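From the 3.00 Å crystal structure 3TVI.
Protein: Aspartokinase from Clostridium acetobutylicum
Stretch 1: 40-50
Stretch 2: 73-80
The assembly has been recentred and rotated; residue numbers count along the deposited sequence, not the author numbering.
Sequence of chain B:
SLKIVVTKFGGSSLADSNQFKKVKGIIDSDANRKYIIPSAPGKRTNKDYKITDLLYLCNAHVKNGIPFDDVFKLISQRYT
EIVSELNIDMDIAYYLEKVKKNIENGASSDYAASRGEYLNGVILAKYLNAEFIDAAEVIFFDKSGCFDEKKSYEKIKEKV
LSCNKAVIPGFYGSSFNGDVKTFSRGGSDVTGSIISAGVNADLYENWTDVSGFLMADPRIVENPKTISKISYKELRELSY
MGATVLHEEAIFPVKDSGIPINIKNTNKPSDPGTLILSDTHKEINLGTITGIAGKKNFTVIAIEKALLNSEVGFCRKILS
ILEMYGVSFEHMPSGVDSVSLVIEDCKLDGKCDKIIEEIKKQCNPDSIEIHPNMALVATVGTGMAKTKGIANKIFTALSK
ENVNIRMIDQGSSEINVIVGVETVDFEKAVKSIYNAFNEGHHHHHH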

ATOM      1  N   ALA B  40      38.701   7.041 -10.908  1.00 52.70           N
ATOM      2  CA  ALA B  40      39.970   7.144 -10.194  1.00 52.19           C
ATOM      3  C   ALA B  40      40.327   5.761  -9.702  1.00 52.38           C
ATOM      4  O   ALA B  40      39.447   4.914  -9.579  1.00 54.22           O
ATOM      5  N   PRO B  41      41.610   5.520  -9.411  1.00 52.49           N
ATOM      6  CA  PRO B  41      42.015   4.175  -9.038  1.00 53.35           C
ATOM      7  C   PRO B  41      41.252   3.603  -7.846  1.00 53.89           C
ATOM      8  O   PRO B  41      41.196   4.212  -6.772  1.00 54.54           O
ATOM      9  N   GLY B  42      40.675   2.427  -8.055  1.00 54.03           N
ATOM     10  CA  GLY B  42      39.970   1.718  -7.008  1.00 54.96           C
ATOM     11  C   GLY B  42      40.922   1.148  -5.991  1.00 55.49           C
ATOM     12  O   GLY B  42      42.112   1.056  -6.241  1.00 54.58           O
ATOM     13  N   LYS B  43      40.383   0.757  -4.841  1.00 57.77           N
ATOM     14  CA  LYS B  43      41.190   0.160  -3.789  1.00 59.68           C
ATOM     15  C   LYS B  43      41.588  -1.213  -4.291  1.00 60.53           C
ATOM     16  O   LYS B  43      40.803  -1.892  -4.945  1.00 60.47           O
ATOM     17  N   ARG B  44      42.817  -1.610  -4.010  1.00 62.67           N
ATOM     18  CA  ARG B  44      43.319  -2.894  -4.494  1.00 64.24           C
ATOM     19  C   ARG B  44      43.212  -3.981  -3.431  1.00 66.67           C
ATOM     20  O   ARG B  44      43.350  -5.161  -3.742  1.00 67.33           O
ATOM     21  N   THR B  45      42.961  -3.569  -2.187  1.00 69.89           N
ATOM     22  CA  THR B  45      42.603  -4.475  -1.092  1.00 72.18           C
ATOM     23  C   THR B  45      41.667  -3.737  -0.152  1.00 73.96           C
ATOM     24  O   THR B  45      41.639  -2.512  -0.147  1.00 72.01           O
ATOM     25  N   ASN B  46      40.913  -4.482   0.653  1.00 80.48           N
ATOM     26  CA  ASN B  46      39.976  -3.892   1.627  1.00 82.34           C
ATOM     27  C   ASN B  46      40.574  -2.724   2.402  1.00 82.12           C
ATOM     28  O   ASN B  46      40.097  -1.592   2.300  1.00 81.29           O
ATOM     29  N   LYS B  47      41.634  -2.996   3.155  1.00 81.22           N
ATOM     30  CA  LYS B  47      42.230  -1.977   4.016  1.00 82.30           C
ATOM     31  C   LYS B  47      43.085  -0.944   3.269  1.00 79.86           C
ATOM     32  O   LYS B  47      43.704  -0.087   3.896  1.00 79.62           O
ATOM     33  N   ASP B  48      43.103  -1.007   1.940  1.00 77.48           N
ATOM     34  CA  ASP B  48      43.807  -0.011   1.135  1.00 76.17           C
ATOM     35  C   ASP B  48      43.102   1.339   1.236  1.00 75.84           C
ATOM     36  O   ASP B  48      41.875   1.401   1.348  1.00 76.21           O
ATOM     37  N   TYR B  49      43.890   2.411   1.220  1.00 75.68           N
ATOM     38  CA  TYR B  49      43.365   3.771   1.165  1.00 74.93           C
ATOM     39  C   TYR B  49      42.870   4.059  -0.247  1.00 74.47           C
ATOM     40  O   TYR B  49      43.427   3.539  -1.217  1.00 77.17           O
ATOM     41  N   LYS B  50      41.840   4.896  -0.355  1.00 73.27           N
ATOM     42  CA  LYS B  50      41.240   5.262  -1.641  1.00 71.04           C
ATOM     43  C   LYS B  50      41.690   6.669  -2.016  1.00 69.13           C
ATOM     44  O   LYS B  50      41.627   7.579  -1.188  1.00 68.87           O
ATOM     45  N   LYS B  73      52.454  12.335  -0.671  1.00 65.21           N
ATOM     46  CA  LYS B  73      53.440  11.307  -1.009  1.00 65.13           C
ATOM     47  C   LYS B  73      52.703  10.122  -1.607  1.00 64.41           C
ATOM     48  O   LYS B  73      52.954   9.719  -2.742  1.00 63.70           O
ATOM     49  N   LEU B  74      51.754   9.601  -0.837  1.00 64.14           N
ATOM     50  CA  LEU B  74      51.047   8.387  -1.198  1.00 63.05           C
ATOM     51  C   LEU B  74      50.329   8.535  -2.529  1.00 61.61           C
ATOM     52  O   LEU B  74      50.264   7.582  -3.309  1.00 61.60           O
ATOM     53  N   ILE B  75      49.805   9.726  -2.804  1.00 60.06           N
ATOM     54  CA  ILE B  75      49.119   9.950  -4.064  1.00 58.87           C
ATOM     55  C   ILE B  75      50.123   9.863  -5.197  1.00 59.77           C
ATOM     56  O   ILE B  75      49.964   9.071  -6.123  1.00 59.45           O
ATOM     57  N   SER B  76      51.176  10.663  -5.114  1.00 61.53           N
ATOM     58  CA  SER B  76      52.176  10.666  -6.172  1.00 62.39           C
ATOM     59  C   SER B  76      52.797   9.281  -6.237  1.00 62.58           C
ATOM     60  O   SER B  76      53.028   8.748  -7.318  1.00 63.83           O
ATOM     61  N   GLN B  77      53.038   8.692  -5.071  1.00 62.43           N
ATOM     62  CA  GLN B  77      53.547   7.336  -4.999  1.00 63.46           C
ATOM     63  C   GLN B  77      52.650   6.387  -5.781  1.00 63.06           C
ATOM     64  O   GLN B  77      53.136   5.578  -6.569  1.00 63.91           O
ATOM     65  N   ARG B  78      51.341   6.506  -5.568  1.00 61.50           N
ATOM     66  CA  ARG B  78      50.368   5.679  -6.271  1.00 60.21           C
ATOM     67  C   ARG B  78      50.462   5.870  -7.772  1.00 59.63           C
ATOM     68  O   ARG B  78      50.493   4.897  -8.528  1.00 60.13           O
ATOM     69  N   TYR B  79      50.497   7.127  -8.194  1.00 59.25           N
ATOM     70  CA  TYR B  79      50.485   7.454  -9.612  1.00 60.15           C
ATOM     71  C   TYR B  79      51.845   7.291 -10.303  1.00 61.99           C
ATOM     72  O   TYR B  79      51.889   7.045 -11.508  1.00 62.88           O
ATOM     73  N   THR B  80      52.953   7.427  -9.583  1.00 62.86           N
ATOM     74  CA  THR B  80      54.238   7.265 -10.252  1.00 66.09           C
ATOM     75  C   THR B  80      54.524   5.783 -10.469  1.00 66.39           C
ATOM     76  O   THR B  80      55.074   5.413 -11.497  1.00 68.80           O
TER

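Packing of the loop 40-50 of Clostridium acetobutylicum aspartokinase against the helix 73-80, a modest contact burying 396 Å² in all. The helix offers one face: Leu 74 and Arg 78, a turn apart, both point toward the loop, and Tyr 79 starts sideways but brings its ring end nearer. Arg 78 is the centre of the contact. With chi1 t, chi2 p and chi3 t, its chain extends from the helix and then bends, placing the guanidinium between Pro 41 and Arg 44. Pro 41 CB lies over one face of that group, 3.7 Å from Arg 78 NH2, and Arg 44 NH1 lies over the opposite face, 2.7 Å from Arg 78 NE. This last pair brings together two donors of like charge, so it is no hydrogen bond. Asp 48 offsets the charge: with chi1 t, its OD2 makes a 2.6 Å salt bridge to Arg 44 NH1 and accepts a hydrogen bond from Arg 44 N at 3.2 Å, while standing 4.2 Å from Arg 78 NH2, out of the guanidinium plane. The type I turn from Thr 45 to Asp 48 folds the loop back, bringing Asp 48 close to Arg 44. Gly 42 O sits at the guanidinium edge, 2.9 Å from Arg 78 NH2, but the angle is poor for a hydrogen bond. The CA-to-CB bond of Tyr 49 points toward the helix and, with chi1 p, its OH comes within 3.7 Å of Arg 78 CD and its CZ within 4.1 Å of Leu 74 CB. Leu 74 is in the m, t rotamer. At the other end, Tyr 79, chi1 m, reaches Pro 41: its OH is 3.3 Å from Pro 41 CD, an approach to the C-gamma-exo ring. Lys 43 and Lys 50 point away; Lys 43 NZ instead hydrogen-bonds Asn 46 O at 2.9 Å.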

ATOM      1  CB  ALA B  40      39.859   8.108  -9.030  1.00 51.71           C
ATOM      2  CB  PRO B  41      43.507   4.332  -8.709  1.00 53.55           C
ATOM      3  CG  PRO B  41      43.941   5.501  -9.513  1.00 53.22           C
ATOM      4  CD  PRO B  41      42.763   6.434  -9.463  1.00 53.37           C
ATOM      5  CB  LYS B  43      40.423   0.047  -2.470  1.00 60.97           C
ATOM      6  CG  LYS B  43      39.434   1.173  -2.207  1.00 62.16           C
ATOM      7  CD  LYS B  43      39.270   1.483  -0.724  1.00 64.15           C
ATOM      8  CE  LYS B  43      38.813   0.283   0.084  1.00 64.73           C
ATOM      9  NZ  LYS B  43      38.456   0.703   1.463  1.00 65.79           N
ATOM     10  CB  ARG B  44      44.743  -2.769  -5.068  1.00 63.75           C
ATOM     11  CG  ARG B  44      45.720  -1.892  -4.295  1.00 63.61           C
ATOM     12  CD  ARG B  44      46.542  -1.053  -5.258  1.00 62.99           C
ATOM     13  NE  ARG B  44      47.725  -0.442  -4.642  1.00 63.09           N
ATOM     14  CZ  ARG B  44      47.710   0.633  -3.859  1.00 62.08           C
ATOM     15  NH1 ARG B  44      46.571   1.239  -3.554  1.00 62.63           N
ATOM     16  NH2 ARG B  44      48.842   1.101  -3.370  1.00 62.74           N
ATOM     17  CB  THR B  45      43.828  -4.908  -0.275  1.00 74.38           C
ATOM     18  OG1 THR B  45      44.346  -3.779   0.432  1.00 76.14           O
ATOM     19  CG2 THR B  45      44.928  -5.478  -1.166  1.00 75.69           C
ATOM     20  CB  ASN B  46      39.496  -4.946   2.631  1.00 85.07           C
ATOM     21  CG  ASN B  46      38.466  -5.883   2.044  1.00 86.54           C
ATOM     22  OD1 ASN B  46      37.539  -5.452   1.358  1.00 86.26           O
ATOM     23  ND2 ASN B  46      38.619  -7.176   2.314  1.00 90.79           N
ATOM     24  CB  LYS B  47      43.015  -2.629   5.172  1.00 85.60           C
ATOM     25  CG  LYS B  47      42.249  -2.601   6.493  1.00 87.83           C
ATOM     26  CD  LYS B  47      42.844  -3.515   7.557  1.00 90.56           C
ATOM     27  CE  LYS B  47      41.982  -4.748   7.798  1.00 91.04           C
ATOM     28  NZ  LYS B  47      41.807  -5.575   6.572  1.00 90.33           N
ATOM     29  CB  ASP B  48      43.870  -0.461  -0.331  1.00 74.67           C
ATOM     30  CG  ASP B  48      44.708   0.457  -1.203  1.00 73.46           C
ATOM     31  OD1 ASP B  48      45.756   0.960  -0.737  1.00 74.44           O
ATOM     32  OD2 ASP B  48      44.322   0.661  -2.374  1.00 71.33           O
ATOM     33  CB  TYR B  49      44.446   4.781   1.539  1.00 76.60           C
ATOM     34  CG  TYR B  49      45.636   4.768   0.608  1.00 77.24           C
ATOM     35  CD1 TYR B  49      45.585   5.413  -0.624  1.00 77.14           C
ATOM     36  CD2 TYR B  49      46.808   4.106   0.955  1.00 78.64           C
ATOM     37  CE1 TYR B  49      46.665   5.395  -1.487  1.00 78.91           C
ATOM     38  CE2 TYR B  49      47.897   4.085   0.105  1.00 79.82           C
ATOM     39  CZ  TYR B  49      47.822   4.732  -1.117  1.00 80.57           C
ATOM     40  OH  TYR B  49      48.905   4.723  -1.975  1.00 83.20           O
ATOM     41  CB  LYS B  50      39.720   5.215  -1.533  1.00 71.69           C
ATOM     42  CG  LYS B  50      38.984   5.553  -2.815  1.00 73.30           C
ATOM     43  CD  LYS B  50      37.503   5.705  -2.532  1.00 76.61           C
ATOM     44  CE  LYS B  50      36.696   5.983  -3.794  1.00 77.89           C
ATOM     45  NZ  LYS B  50      35.230   6.058  -3.503  1.00 78.46           N
ATOM     46  CB  LYS B  73      54.214  10.848   0.225  1.00 66.70           C
ATOM     47  CG  LYS B  73      55.287  11.816   0.681  1.00 69.12           C
ATOM     48  CD  LYS B  73      56.692  11.376   0.281  1.00 70.50           C
ATOM     49  CE  LYS B  73      57.246  10.300   1.209  1.00 72.44           C
ATOM     50  NZ  LYS B  73      58.728  10.165   1.109  1.00 72.91           N
ATOM     51  CB  LEU B  74      50.059   8.000  -0.103  1.00 63.17           C
ATOM     52  CG  LEU B  74      50.703   7.625   1.230  1.00 64.64           C
ATOM     53  CD1 LEU B  74      49.649   7.381   2.302  1.00 65.06           C
ATOM     54  CD2 LEU B  74      51.586   6.403   1.045  1.00 65.70           C
ATOM     55  CB  ILE B  75      48.402  11.303  -4.111  1.00 57.53           C
ATOM     56  CG1 ILE B  75      47.217  11.293  -3.145  1.00 57.61           C
ATOM     57  CG2 ILE B  75      47.917  11.576  -5.520  1.00 56.27           C
ATOM     58  CD1 ILE B  75      46.535  12.633  -2.977  1.00 57.51           C
ATOM     59  CB  SER B  76      53.242  11.727  -5.926  1.00 63.30           C
ATOM     60  OG  SER B  76      54.124  11.304  -4.904  1.00 66.72           O
ATOM     61  CB  GLN B  77      53.645   6.892  -3.550  1.00 65.20           C
ATOM     62  CG  GLN B  77      54.136   5.472  -3.364  1.00 66.86           C
ATOM     63  CD  GLN B  77      54.602   5.211  -1.945  1.00 69.82           C
ATOM     64  OE1 GLN B  77      55.049   6.130  -1.239  1.00 69.08           O
ATOM     65  NE2 GLN B  77      54.506   3.951  -1.517  1.00 71.34           N
ATOM     66  CB  ARG B  78      48.951   6.031  -5.825  1.00 59.56           C
ATOM     67  CG  ARG B  78      47.876   5.058  -6.282  1.00 58.31           C
ATOM     68  CD  ARG B  78      47.821   3.846  -5.376  1.00 59.27           C
ATOM     69  NE  ARG B  78      46.516   3.215  -5.458  1.00 58.96           N
ATOM     70  CZ  ARG B  78      46.137   2.378  -6.412  1.00 58.71           C
ATOM     71  NH1 ARG B  78      46.964   2.035  -7.392  1.00 59.13           N
ATOM     72  NH2 ARG B  78      44.918   1.871  -6.378  1.00 59.13           N
ATOM     73  CB  TYR B  79      49.957   8.871  -9.836  1.00 59.56           C
ATOM     74  CG  TYR B  79      48.450   8.971  -9.866  1.00 59.14           C
ATOM     75  CD1 TYR B  79      47.728   9.318  -8.728  1.00 59.53           C
ATOM     76  CD2 TYR B  79      47.743   8.729 -11.035  1.00 58.96           C
ATOM     77  CE1 TYR B  79      46.344   9.414  -8.756  1.00 58.52           C
ATOM     78  CE2 TYR B  79      46.357   8.825 -11.070  1.00 57.92           C
ATOM     79  CZ  TYR B  79      45.666   9.167  -9.929  1.00 57.38           C
ATOM     80  OH  TYR B  79      44.300   9.263  -9.959  1.00 57.15           O
ATOM     81  CB  THR B  80      55.427   7.934  -9.523  1.00 68.92           C
ATOM     82  OG1 THR B  80      55.790   7.164  -8.371  1.00 74.36           O
ATOM     83  CG2 THR B  80      55.100   9.384  -9.130  1.00 67.06           C
TER